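Local coordinates for protein member of DUF4221 family (Bacteroides vulgatus, PDB 3S9J) that is of unknown function but folds as a six-bladed beta-propeller of the DUF4221 family that holds sodium ions in the crystal, at residues L16-D21 / L355-F360; P154-E159 / D193-G198. All blocks are in the same frame, centred on the assembly; numbering follows the deposited sequence.

Contact 1 (L16-D21 / L355-F360). With NA (sodium ion), chain C.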
ATOM      1  N   LEU A  16     -15.336  10.549   9.193  1.00 29.05           N
ATOM      2  CA  LEU A  16     -15.125  11.550   8.153  0.50 28.20           C
ATOM      3  C   LEU A  16     -15.969  11.133   6.986  1.00 28.74           C
ATOM      4  O   LEU A  16     -16.023   9.940   6.631  1.00 29.45           O
ATOM      5  CB  LEU A  16     -13.681  11.611   7.647  0.50 29.19           C
ATOM      6  CG  LEU A  16     -12.544  12.019   8.564  0.50 25.17           C
ATOM      7  CD1 LEU A  16     -11.235  11.794   7.787  0.50 24.54           C
ATOM      8  CD2 LEU A  16     -12.671  13.455   9.076  0.50 25.04           C
ATOM      9  N   ALA A  17     -16.650  12.094   6.372  1.00 26.71           N
ATOM     10  CA  ALA A  17     -17.490  11.793   5.209  1.00 25.25           C
ATOM     11  C   ALA A  17     -17.317  12.873   4.154  1.00 27.53           C
ATOM     12  O   ALA A  17     -17.555  14.056   4.426  1.00 31.09           O
ATOM     13  CB  ALA A  17     -18.974  11.630   5.588  1.00 26.49           C
ATOM     14  N   PHE A  18     -16.917  12.463   2.966  1.00 23.52           N
ATOM     15  CA  PHE A  18     -16.739  13.358   1.847  1.00 23.78           C
ATOM     16  C   PHE A  18     -17.810  13.107   0.770  1.00 24.48           C
ATOM     17  O   PHE A  18     -17.777  12.083   0.066  1.00 24.77           O
ATOM     18  CB  PHE A  18     -15.355  13.198   1.213  1.00 23.30           C
ATOM     19  CG  PHE A  18     -14.201  13.373   2.164  1.00 24.71           C
ATOM     20  CD1 PHE A  18     -13.687  14.640   2.431  1.00 22.59           C
ATOM     21  CD2 PHE A  18     -13.575  12.268   2.729  1.00 26.21           C
ATOM     22  CE1 PHE A  18     -12.598  14.796   3.301  1.00 25.74           C
ATOM     23  CE2 PHE A  18     -12.508  12.408   3.594  1.00 28.90           C
ATOM     24  CZ  PHE A  18     -12.000  13.670   3.875  1.00 25.55           C
ATOM     25  N   PRO A  19     -18.725  14.057   0.585  1.00 24.57           N
ATOM     26  CA  PRO A  19     -19.715  13.907  -0.457  1.00 24.39           C
ATOM     27  C   PRO A  19     -19.073  14.031  -1.828  1.00 25.60           C
ATOM     28  O   PRO A  19     -18.224  14.882  -2.048  1.00 24.27           O
ATOM     29  CB  PRO A  19     -20.704  15.055  -0.197  1.00 26.42           C
ATOM     30  CG  PRO A  19     -20.483  15.419   1.207  1.00 34.20           C
ATOM     31  CD  PRO A  19     -19.011  15.249   1.422  1.00 29.62           C
ATOM     32  N   LEU A  20     -19.490  13.152  -2.731  1.00 21.90           N
ATOM     33  CA  LEU A  20     -18.933  13.062  -4.080  1.00 21.20           C
ATOM     34  C   LEU A  20     -20.023  13.285  -5.116  1.00 22.00           C
ATOM     35  O   LEU A  20     -21.208  13.306  -4.808  1.00 24.16           O
ATOM     36  CB  LEU A  20     -18.294  11.667  -4.284  1.00 20.85           C
ATOM     37  CG  LEU A  20     -17.319  11.130  -3.214  1.00 23.68           C
ATOM     38  CD1 LEU A  20     -16.863   9.698  -3.567  1.00 26.89           C
ATOM     39  CD2 LEU A  20     -16.072  12.064  -3.027  1.00 19.82           C
ATOM     40  N   ASP A  21     -19.619  13.428  -6.359  1.00 23.10           N
ATOM     41  CA  ASP A  21     -20.539  13.345  -7.473  1.00 24.62           C
ATOM     42  C   ASP A  21     -19.871  12.527  -8.577  1.00 23.44           C
ATOM     43  O   ASP A  21     -18.912  11.802  -8.314  1.00 23.68           O
ATOM     44  CB  ASP A  21     -20.978  14.727  -7.955  1.00 26.34           C
ATOM     45  CG  ASP A  21     -19.857  15.540  -8.602  1.00 26.12           C
ATOM     46  OD1 ASP A  21     -18.715  15.066  -8.786  1.00 25.14           O
ATOM     47  OD2 ASP A  21     -20.119  16.719  -8.925  1.00 30.28           O
ATOM     48  N   LEU A 355     -17.613   9.205   0.335  1.00 23.07           N
ATOM     49  CA  LEU A 355     -16.394   8.541   0.812  1.00 20.88           C
ATOM     50  C   LEU A 355     -16.319   8.677   2.323  1.00 23.92           C
ATOM     51  O   LEU A 355     -16.245   9.775   2.860  1.00 24.43           O
ATOM     52  CB  LEU A 355     -15.142   9.085   0.154  1.00 19.40           C
ATOM     53  CG  LEU A 355     -13.803   8.557   0.622  1.00 22.05           C
ATOM     54  CD1 LEU A 355     -13.647   7.035   0.342  1.00 20.54           C
ATOM     55  CD2 LEU A 355     -12.685   9.384  -0.097  1.00 22.75           C
ATOM     56  N   VAL A 356     -16.403   7.547   3.026  1.00 21.44           N
ATOM     57  CA  VAL A 356     -16.583   7.532   4.482  1.00 21.67           C
ATOM     58  C   VAL A 356     -15.439   6.783   5.129  1.00 23.89           C
ATOM     59  O   VAL A 356     -15.050   5.710   4.644  1.00 24.09           O
ATOM     60  CB  VAL A 356     -17.905   6.843   4.901  1.00 23.85           C
ATOM     61  CG1 VAL A 356     -18.058   6.767   6.421  1.00 27.41           C
ATOM     62  CG2 VAL A 356     -19.109   7.569   4.287  1.00 25.41           C
ATOM     63  N   PHE A 357     -14.913   7.358   6.202  1.00 23.32           N
ATOM     64  CA  PHE A 357     -13.885   6.733   7.040  1.00 25.34           C
ATOM     65  C   PHE A 357     -14.263   6.787   8.491  1.00 26.99           C
ATOM     66  O   PHE A 357     -14.849   7.772   8.943  1.00 29.22           O
ATOM     67  CB  PHE A 357     -12.530   7.456   6.901  1.00 23.90           C
ATOM     68  CG  PHE A 357     -11.942   7.439   5.542  1.00 23.80           C
ATOM     69  CD1 PHE A 357     -11.088   6.409   5.153  1.00 23.09           C
ATOM     70  CD2 PHE A 357     -12.168   8.481   4.659  1.00 23.33           C
ATOM     71  CE1 PHE A 357     -10.508   6.405   3.915  1.00 21.51           C
ATOM     72  CE2 PHE A 357     -11.574   8.498   3.418  1.00 20.58           C
ATOM     73  CZ  PHE A 357     -10.771   7.457   3.015  1.00 23.38           C
ATOM     74  N   THR A 358     -13.918   5.742   9.246  1.00 25.12           N
ATOM     75  CA  THR A 358     -14.011   5.782  10.685  1.00 26.19           C
ATOM     76  C   THR A 358     -12.607   5.923  11.271  1.00 26.68           C
ATOM     77  O   THR A 358     -11.679   5.242  10.835  1.00 27.04           O
ATOM     78  CB  THR A 358     -14.708   4.535  11.229  1.00 29.60           C
ATOM     79  OG1 THR A 358     -16.061   4.535  10.759  1.00 33.92           O
ATOM     80  CG2 THR A 358     -14.680   4.533  12.756  1.00 29.17           C
ATOM     81  N   CYS A 359     -12.463   6.823  12.243  1.00 27.15           N
ATOM     82  CA  CYS A 359     -11.212   7.036  12.942  1.00 28.00           C
ATOM     83  C   CYS A 359     -11.143   6.126  14.154  1.00 30.21           C
ATOM     84  O   CYS A 359     -12.060   6.125  14.976  1.00 31.64           O
ATOM     85  CB  CYS A 359     -11.122   8.489  13.415  1.00 32.31           C
ATOM     86  SG  CYS A 359      -9.566   8.883  14.222  1.00 36.77           S
ATOM     87  N   PHE A 360     -10.074   5.351  14.240  1.00 29.24           N
ATOM     88  CA  PHE A 360      -9.814   4.470  15.371  1.00 30.80           C
ATOM     89  C   PHE A 360      -8.684   4.992  16.218  1.00 33.34           C
ATOM     90  O   PHE A 360      -7.593   5.235  15.715  1.00 31.03           O
ATOM     91  CB  PHE A 360      -9.496   3.059  14.890  1.00 28.91           C
ATOM     92  CG  PHE A 360     -10.676   2.389  14.290  1.00 29.78           C
ATOM     93  CD1 PHE A 360     -11.559   1.672  15.090  1.00 30.54           C
ATOM     94  CD2 PHE A 360     -10.964   2.555  12.946  1.00 26.41           C
ATOM     95  CE1 PHE A 360     -12.696   1.087  14.549  1.00 29.49           C
ATOM     96  CE2 PHE A 360     -12.087   1.998  12.393  1.00 27.44           C
ATOM     97  CZ  PHE A 360     -12.979   1.258  13.199  1.00 31.39           C
TER
HETATM   98 NA    NA C 401     -18.702   9.526  -7.699  1.00 25.09          NA
HETATM   99  O   HOH W   1     -18.538   7.263  -6.893  1.00 21.79           O
HETATM  100  O   HOH W   2     -17.888   8.835 -10.149  1.00 37.54           O

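Contact 2 (P154-E159 / D193-G198). With FMT (formic acid), chain F.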
ATOM      1  N   PRO A 154      10.509 -15.813 -14.400  1.00 54.16           N
ATOM      2  CA  PRO A 154       9.306 -16.483 -13.965  1.00 51.11           C
ATOM      3  C   PRO A 154       9.543 -17.769 -13.140  1.00 48.24           C
ATOM      4  O   PRO A 154       8.707 -18.100 -12.288  1.00 46.25           O
ATOM      5  CB  PRO A 154       8.603 -16.817 -15.285  1.00 53.40           C
ATOM      6  CG  PRO A 154       9.709 -17.007 -16.253  1.00 56.93           C
ATOM      7  CD  PRO A 154      10.781 -16.036 -15.834  1.00 55.31           C
ATOM      8  N   ASP A 155      10.654 -18.470 -13.394  1.00 46.32           N
ATOM      9  CA  ASP A 155      10.918 -19.793 -12.784  1.00 46.67           C
ATOM     10  C   ASP A 155      11.968 -19.722 -11.667  1.00 45.81           C
ATOM     11  O   ASP A 155      13.115 -20.172 -11.805  1.00 48.61           O
ATOM     12  CB  ASP A 155      11.338 -20.820 -13.853  1.00 50.35           C
ATOM     13  CG  ASP A 155      12.591 -20.398 -14.634  1.00 55.53           C
ATOM     14  OD1 ASP A 155      12.711 -19.192 -14.954  1.00 55.35           O
ATOM     15  OD2 ASP A 155      13.443 -21.278 -14.916  1.00 61.43           O
HETATM   16  N   MSE A 156      11.552 -19.162 -10.545  1.00 44.06           N
HETATM   17  CA  MSE A 156      12.447 -18.933  -9.425  1.00 41.55           C
HETATM   18  C   MSE A 156      12.823 -20.242  -8.767  1.00 41.51           C
HETATM   19  O   MSE A 156      11.956 -21.083  -8.507  1.00 40.10           O
HETATM   20  CB  MSE A 156      11.794 -18.006  -8.409  1.00 40.52           C
HETATM   21  CG  MSE A 156      11.501 -16.607  -8.948  1.00 40.55           C
HETATM   22 SE   MSE A 156      13.115 -15.540  -9.122  0.75 32.70          SE
HETATM   23  CE  MSE A 156      13.504 -15.281  -7.234  1.00 34.04           C
ATOM     24  N   LYS A 157      14.119 -20.401  -8.503  1.00 41.04           N
ATOM     25  CA  LYS A 157      14.621 -21.481  -7.669  1.00 44.25           C
ATOM     26  C   LYS A 157      14.912 -20.930  -6.277  1.00 43.97           C
ATOM     27  O   LYS A 157      15.035 -19.723  -6.109  1.00 41.38           O
ATOM     28  CB  LYS A 157      15.892 -22.089  -8.282  1.00 47.74           C
ATOM     29  CG  LYS A 157      15.782 -22.428  -9.790  1.00 52.72           C
ATOM     30  CD  LYS A 157      14.747 -23.524 -10.077  1.00 55.69           C
ATOM     31  CE  LYS A 157      14.330 -23.549 -11.553  1.00 58.19           C
ATOM     32  NZ  LYS A 157      13.057 -24.299 -11.776  1.00 58.82           N
ATOM     33  N   LYS A 158      15.012 -21.811  -5.282  1.00 42.53           N
ATOM     34  CA  LYS A 158      15.292 -21.413  -3.892  1.00 45.07           C
ATOM     35  C   LYS A 158      16.464 -20.433  -3.801  1.00 45.70           C
ATOM     36  O   LYS A 158      16.427 -19.473  -3.019  1.00 46.36           O
ATOM     37  CB  LYS A 158      15.572 -22.654  -3.017  1.00 49.16           C
ATOM     38  CG  LYS A 158      16.516 -22.421  -1.832  1.00 57.48           C
ATOM     39  N   GLU A 159      17.487 -20.690  -4.612  1.00 44.82           N
ATOM     40  CA  GLU A 159      18.733 -19.945  -4.589  1.00 46.37           C
ATOM     41  C   GLU A 159      18.575 -18.534  -5.125  1.00 42.01           C
ATOM     42  O   GLU A 159      19.395 -17.675  -4.827  1.00 42.36           O
ATOM     43  CB  GLU A 159      19.806 -20.642  -5.435  1.00 48.46           C
ATOM     44  CG  GLU A 159      20.329 -21.945  -4.832  1.00 59.67           C
ATOM     45  CD  GLU A 159      19.388 -23.134  -5.030  1.00 69.56           C
ATOM     46  OE1 GLU A 159      18.499 -23.063  -5.918  1.00 53.24           O
ATOM     47  OE2 GLU A 159      19.556 -24.139  -4.295  1.00 72.66           O
ATOM     48  N   ASP A 193       7.391 -23.448 -12.607  1.00 48.40           N
ATOM     49  CA  ASP A 193       7.795 -22.831 -13.866  1.00 50.10           C
ATOM     50  C   ASP A 193       7.286 -21.404 -13.967  1.00 46.93           C
ATOM     51  O   ASP A 193       7.982 -20.553 -14.504  1.00 47.36           O
ATOM     52  CB  ASP A 193       7.284 -23.627 -15.069  1.00 52.62           C
ATOM     53  CG  ASP A 193       8.076 -24.901 -15.313  1.00 58.14           C
ATOM     54  OD1 ASP A 193       9.278 -24.950 -14.966  1.00 60.74           O
ATOM     55  OD2 ASP A 193       7.480 -25.849 -15.864  1.00 64.94           O
ATOM     56  N   ASN A 194       6.067 -21.159 -13.466  1.00 44.66           N
ATOM     57  CA  ASN A 194       5.464 -19.837 -13.455  1.00 44.66           C
ATOM     58  C   ASN A 194       4.651 -19.592 -12.181  1.00 43.34           C
ATOM     59  O   ASN A 194       3.718 -20.350 -11.847  1.00 38.61           O
ATOM     60  CB  ASN A 194       4.588 -19.623 -14.695  1.00 47.48           C
ATOM     61  CG  ASN A 194       5.396 -19.679 -16.006  1.00 53.67           C
ATOM     62  OD1 ASN A 194       5.856 -18.653 -16.510  1.00 62.59           O
ATOM     63  ND2 ASN A 194       5.590 -20.888 -16.530  1.00 54.12           N
ATOM     64  N   ILE A 195       5.016 -18.522 -11.482  1.00 41.53           N
ATOM     65  CA  ILE A 195       4.454 -18.201 -10.172  1.00 39.65           C
ATOM     66  C   ILE A 195       3.233 -17.321 -10.338  1.00 40.40           C
ATOM     67  O   ILE A 195       3.278 -16.308 -11.046  1.00 40.58           O
ATOM     68  CB  ILE A 195       5.497 -17.481  -9.276  1.00 37.32           C
ATOM     69  CG1 ILE A 195       6.657 -18.410  -8.955  1.00 40.38           C
ATOM     70  CG2 ILE A 195       4.850 -16.962  -7.962  1.00 39.12           C
ATOM     71  CD1 ILE A 195       7.895 -17.655  -8.490  1.00 38.80           C
ATOM     72  N   ALA A 196       2.152 -17.705  -9.654  1.00 39.10           N
ATOM     73  CA  ALA A 196       0.848 -17.021  -9.728  1.00 40.81           C
ATOM     74  C   ALA A 196       0.723 -15.901  -8.702  1.00 40.59           C
ATOM     75  O   ALA A 196      -0.063 -14.962  -8.891  1.00 45.52           O
ATOM     76  CB  ALA A 196      -0.298 -18.029  -9.529  1.00 41.80           C
ATOM     77  N   GLY A 197       1.490 -15.990  -7.628  1.00 35.23           N
ATOM     78  CA  GLY A 197       1.590 -14.890  -6.623  1.00 30.49           C
ATOM     79  C   GLY A 197       2.152 -15.498  -5.354  1.00 29.22           C
ATOM     80  O   GLY A 197       2.664 -16.622  -5.390  1.00 32.34           O
ATOM     81  N   GLY A 198       2.028 -14.799  -4.225  1.00 26.20           N
ATOM     82  CA  GLY A 198       2.423 -15.365  -2.927  1.00 25.48           C
ATOM     83  C   GLY A 198       3.652 -14.716  -2.308  1.00 26.77           C
ATOM     84  O   GLY A 198       3.956 -14.941  -1.148  1.00 26.79           O
TER
HETATM   85  C   FMT F 404       0.765 -11.816  -3.208  1.00 34.50           C
HETATM   86  O1  FMT F 404       0.602 -12.277  -4.336  1.00 36.26           O
HETATM   87  O2  FMT F 404       1.484 -12.348  -2.370  1.00 29.49           O
HETATM   88  O   HOH W   3       6.786 -16.438 -12.329  1.00 47.28           O

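Contact 1 (L16-D21 / L355-F360)
F18 and F357 both turn CG beside the backbone N, anti to the carbonyl carbon (chi1 -56° and -62°), while L355 sends CG anti to its backbone N (chi1 176°); on one face of an antiparallel strand pair the three side chains then meet. The two rings touch rim to rim: F18 CE2 lies 4.0 Å from F357 CE2, each atom near the plane of the other ring. L355 runs side by side with F18, its CD2 4.1 Å from CD2 of that ring. Beneath them the backbones pair in both directions. F18 N donates to L355 O at 2.8 Å, and L355 N returns a bond to F18 O at 2.9 Å. L16 and F357 make the same reciprocal pair two residues along, and between them V356 CA comes within 3.3 Å of L16 O in a CA-H...O contact. An alanine in place of F18 would probably open a gap beside L355 CD2 and leave F357 CE2 without the F18 ring at its edge, though CB and the backbone bonds would stay. Past the strand end, L20 has its CB toward the other strand and lays CD1 4.1 Å from L355 CB, the two side chains crossing obliquely. One residue on, D21 O binds a sodium ion at 2.4 Å, with two waters, T24 O and N353 OD1 completing the site. F18 also meets the ring of F57, on strand 53-58 of the next blade. An N-terminal strand 8-19 hydrogen-bonded to the C-terminal strand 354-364 within one four-stranded blade is the "velcro" closure of a beta-propeller.

Contact 2 (P154-E159 / D193-G198)
P154 and N194 lie side by side and point the same way, with the amide oxygen of N194 against the proline ring: OD1 is 3.5 Å from P154 CB. M156 and I195 approach differently, their side chains crossing at a slant, and only the near part of M156 takes part. Its CG sits 3.8 Å from I195 CD1, and CB of M156 is almost as near. This residue is a selenomethionine whose chain folds at chi2 (-74°) and chi3 (-70°), carrying SE and CE away from I195; the side chain is buried among I151, W161 and T164. Between these two pairs the backbones are linked by water 3, which donates to P154 O at a short 2.5 Å and accepts from I195 N at 2.9 Å. In propeller terms, 154-159 belongs to the loop joining strands 144-148 and 165-171 within one four-stranded blade, and 193-198 to the connection from that blade to the next, beginning at strand 201-206. A short, weakly bonded strand at about 195-197 pairs there with 249-250. D155 meets this connection by its CB, 3.4 Å from D193 O, while its carboxylate leads off toward the outside of the contact. The acidic ends of D155 and D193 stay apart, and K157 NZ, 5.0 Å from D193 OD1, is too distant for a salt bridge but may soften the repulsion. Farther down the connection G198 N donates to O1 of a formic acid molecule, probably from the crystallisation liquor, at 2.9 Å in a nearly straight bond, and G200 N holds the same molecule.

In the fold
The two contacts sit on opposite sides of the chain's centre, contact 1 about 19 Å and contact 2 about 23 Å from it; their centres are about 40 Å apart, and their nearest atoms about 26 Å. Both segments of contact 2 fall in sequence between the two strands of contact 1. Contact 1 shuts the ring of blades, and contact 2 joins an intra-blade loop to an inter-blade link at the surface. No active site is known. Contact 1 carries one sodium ion, with a second about 10 Å from the L20 side chain, whereas contact 2 has small molecules nearby, including glycerol about 6 Å from the I195 side chain, probably from the crystallisation liquor.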